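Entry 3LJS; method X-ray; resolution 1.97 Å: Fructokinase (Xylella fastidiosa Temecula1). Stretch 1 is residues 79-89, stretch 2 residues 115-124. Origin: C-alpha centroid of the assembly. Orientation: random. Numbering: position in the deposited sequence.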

# COMPACT_ATOMS: atom_id res chain seq x y z
N THR B 79 1.12 23.71 -9.29
CA THR B 79 1.68 22.87 -8.23
C THR B 79 2.45 23.58 -7.12
O THR B 79 3.00 22.92 -6.24
CB THR B 79 2.61 21.80 -8.83
OG1 THR B 79 3.67 22.44 -9.56
CG2 THR B 79 1.84 20.89 -9.79
N ASP B 80 2.49 24.91 -7.15
CA ASP B 80 3.23 25.69 -6.15
C ASP B 80 2.83 25.41 -4.71
O ASP B 80 3.66 25.53 -3.81
CB ASP B 80 3.06 27.19 -6.39
CG ASP B 80 3.37 27.60 -7.81
OD1 ASP B 80 4.24 26.96 -8.44
OD2 ASP B 80 2.75 28.56 -8.29
N GLY B 81 1.57 25.06 -4.48
CA GLY B 81 1.11 24.81 -3.13
C GLY B 81 1.27 23.38 -2.63
O GLY B 81 0.81 23.05 -1.54
N ILE B 82 1.91 22.54 -3.43
CA ILE B 82 2.12 21.15 -3.03
C ILE B 82 3.39 21.04 -2.19
O ILE B 82 4.40 21.64 -2.53
CB ILE B 82 2.26 20.22 -4.26
CG1 ILE B 82 0.93 20.11 -5.00
CG2 ILE B 82 2.71 18.82 -3.81
CD1 ILE B 82 1.00 19.29 -6.28
N VAL B 83 3.32 20.29 -1.10
CA VAL B 83 4.50 20.08 -0.26
C VAL B 83 4.76 18.58 -0.25
O VAL B 83 3.87 17.79 -0.56
CB VAL B 83 4.32 20.60 1.18
CG1 VAL B 83 4.29 22.12 1.18
CG2 VAL B 83 3.05 20.03 1.78
N ARG B 84 5.98 18.18 0.09
CA ARG B 84 6.34 16.77 0.09
C ARG B 84 6.82 16.25 1.44
O ARG B 84 7.26 17.01 2.29
CB ARG B 84 7.44 16.52 -0.96
CG ARG B 84 7.18 17.13 -2.33
CD ARG B 84 5.97 16.50 -3.01
NE ARG B 84 6.24 15.16 -3.51
CZ ARG B 84 6.78 14.89 -4.69
NH1 ARG B 84 7.13 15.87 -5.51
NH2 ARG B 84 6.98 13.63 -5.06
N THR B 85 6.74 14.93 1.62
CA THR B 85 7.20 14.30 2.84
C THR B 85 7.69 12.87 2.61
O THR B 85 7.16 12.16 1.75
CB THR B 85 6.11 14.27 3.92
OG1 THR B 85 6.64 13.67 5.10
CG2 THR B 85 4.91 13.47 3.44
N SER B 86 8.69 12.47 3.38
CA SER B 86 9.25 11.12 3.30
C SER B 86 8.85 10.36 4.55
O SER B 86 9.22 9.20 4.72
CB SER B 86 10.78 11.19 3.22
OG SER B 86 11.20 11.87 2.05
N THR B 87 8.09 11.02 5.42
CA THR B 87 7.64 10.43 6.68
C THR B 87 6.59 9.34 6.48
O THR B 87 6.49 8.40 7.27
CB THR B 87 7.06 11.51 7.61
OG1 THR B 87 8.10 12.45 7.93
CG2 THR B 87 6.53 10.90 8.90
N ALA B 88 5.81 9.46 5.42
CA ALA B 88 4.78 8.48 5.12
C ALA B 88 4.63 8.33 3.61
O ALA B 88 5.04 9.21 2.84
CB ALA B 88 3.44 8.90 5.74
N LYS B 89 4.05 7.22 3.20
CA LYS B 89 3.85 6.93 1.79
C LYS B 89 2.57 7.55 1.25
O LYS B 89 1.67 7.92 2.01
CB LYS B 89 3.78 5.42 1.58
CG LYS B 89 5.00 4.64 2.06
CD LYS B 89 6.20 4.92 1.19
CE LYS B 89 7.39 4.06 1.59
NZ LYS B 89 8.58 4.38 0.75
N LEU B 115 -2.10 13.10 4.98
CA LEU B 115 -2.56 13.35 6.35
C LEU B 115 -1.60 14.22 7.16
O LEU B 115 -1.95 14.70 8.24
CB LEU B 115 -2.73 12.03 7.10
CG LEU B 115 -4.07 11.28 7.18
CD1 LEU B 115 -5.18 12.05 6.52
CD2 LEU B 115 -3.89 9.92 6.56
N LEU B 116 -0.39 14.43 6.65
CA LEU B 116 0.62 15.20 7.36
C LEU B 116 0.71 16.68 7.02
O LEU B 116 1.60 17.38 7.51
CB LEU B 116 1.99 14.53 7.19
CG LEU B 116 2.44 13.47 8.21
CD1 LEU B 116 1.27 12.86 8.94
CD2 LEU B 116 3.25 12.42 7.49
N PHE B 117 -0.19 17.16 6.17
CA PHE B 117 -0.19 18.58 5.81
C PHE B 117 -0.57 19.34 7.08
O PHE B 117 -1.52 18.97 7.77
CB PHE B 117 -1.23 18.85 4.71
CG PHE B 117 -1.13 20.22 4.11
CD1 PHE B 117 -0.53 20.41 2.87
CD2 PHE B 117 -1.65 21.33 4.78
CE1 PHE B 117 -0.45 21.69 2.30
CE2 PHE B 117 -1.58 22.61 4.22
CZ PHE B 117 -0.97 22.79 2.97
N ARG B 118 0.16 20.40 7.40
CA ARG B 118 -0.14 21.19 8.59
C ARG B 118 -0.35 22.65 8.21
O ARG B 118 0.04 23.07 7.12
CB ARG B 118 0.98 21.05 9.63
CG ARG B 118 1.06 19.66 10.27
CD ARG B 118 -0.22 19.32 11.05
NE ARG B 118 -0.24 17.94 11.54
CZ ARG B 118 -0.83 16.91 10.93
NH1 ARG B 118 -1.48 17.08 9.78
NH2 ARG B 118 -0.74 15.70 11.46
N VAL B 119 -0.96 23.42 9.10
CA VAL B 119 -1.25 24.83 8.82
C VAL B 119 -0.03 25.60 8.32
O VAL B 119 -0.17 26.49 7.47
CB VAL B 119 -1.84 25.53 10.06
CG1 VAL B 119 -2.02 27.01 9.78
CG2 VAL B 119 -3.19 24.90 10.40
N GLU B 120 1.15 25.26 8.82
CA GLU B 120 2.39 25.92 8.41
C GLU B 120 2.68 25.71 6.93
O GLU B 120 3.48 26.45 6.34
CB GLU B 120 3.56 25.37 9.24
CG GLU B 120 3.88 23.92 8.91
CD GLU B 120 4.70 23.23 9.99
OE1 GLU B 120 4.21 23.13 11.13
OE2 GLU B 120 5.83 22.79 9.69
N HIS B 121 2.05 24.71 6.31
CA HIS B 121 2.29 24.43 4.90
C HIS B 121 1.49 25.29 3.93
O HIS B 121 1.75 25.30 2.73
CB HIS B 121 2.04 22.94 4.60
CG HIS B 121 2.95 22.02 5.34
ND1 HIS B 121 4.32 22.06 5.23
CD2 HIS B 121 2.68 21.04 6.24
CE1 HIS B 121 4.86 21.16 6.03
NE2 HIS B 121 3.89 20.53 6.66
N PHE B 122 0.50 26.02 4.45
CA PHE B 122 -0.31 26.90 3.61
C PHE B 122 0.55 28.08 3.20
O PHE B 122 1.46 28.47 3.93
CB PHE B 122 -1.53 27.44 4.37
CG PHE B 122 -2.67 26.47 4.46
CD1 PHE B 122 -3.19 25.88 3.32
CD2 PHE B 122 -3.26 26.19 5.69
CE1 PHE B 122 -4.28 25.03 3.39
CE2 PHE B 122 -4.36 25.34 5.78
CZ PHE B 122 -4.87 24.76 4.62
N GLN B 123 0.27 28.64 2.03
CA GLN B 123 1.01 29.79 1.52
C GLN B 123 0.06 30.97 1.31
O GLN B 123 -0.99 30.83 0.68
CB GLN B 123 1.68 29.42 0.21
CG GLN B 123 2.77 28.39 0.35
CD GLN B 123 3.15 27.78 -0.97
OE1 GLN B 123 3.30 28.48 -1.97
NE2 GLN B 123 3.31 26.46 -0.99
N ASP B 124 0.43 32.13 1.84
CA ASP B 124 -0.42 33.31 1.72
C ASP B 124 -0.78 33.65 0.28
O ASP B 124 -1.89 34.11 0.01
CB ASP B 124 0.25 34.50 2.40
CG ASP B 124 0.27 34.37 3.92
OD1 ASP B 124 -0.17 33.31 4.42
OD2 ASP B 124 0.74 35.30 4.61
O HOH W 1 0.62 25.11 0.17

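Short segments far apart in sequence often pack through a few apolar side chains, with a single directional bond to fix one end. The two stretches of this fructokinase chain illustrate the principle: they bury 355 Å² between them, and Val83, Leu116 and Gln123 cover the most surface.

Val83 lies in the strand of the first stretch, its CA-to-CB bond directed toward the second. CG2 touches both rings there, while CG1 adds a contact to His121. Val83 CG2 lies 3.8 Å from CD1 of Phe117, approaching that ring obliquely, and also sits over one face of the His121 ring; Val83 CG1 comes within 4.1 Å of His121 ND1. A compact, branched side chain suits the place, since one methyl can fill the corner where the two rings approach, with the second resting by His121. Phe117, whose CB points sideways, has a t rotamer (chi1 -170°), and its ring end comes nearer the strand.

Leu116 serves the other end. Leu116 CD2 gathers three neighbours, lying 3.9 Å from Ala88 CB, 3.9 Å from Thr87 CG2 and 4.3 Å from Thr85 OG1. Its methyl matches the apolar Ala88 CB and Thr87 CG2, and leucine brings no polar group that would need a partner. Thr85 OG1 accepts a hydrogen bond from Thr87 N (3.0 Å), which ties together two of the residues Leu116 touches.

Gln123 supplies the direct polar link. Its side chain (chi1 m, chi2 t) carries NE2 to the backbone carbonyl of Asp80, forming a hydrogen bond of 3.0 Å from Gln123 NE2 to Asp80 O with an angle of 161°. Gln123 NE2 also lies 3.5 Å from Gly81 CA. Nearby, water 1 bridges the stretches, donating to Gly81 O at 2.7 Å and to His121 O at 2.8 Å, and so satisfies a carbonyl on each.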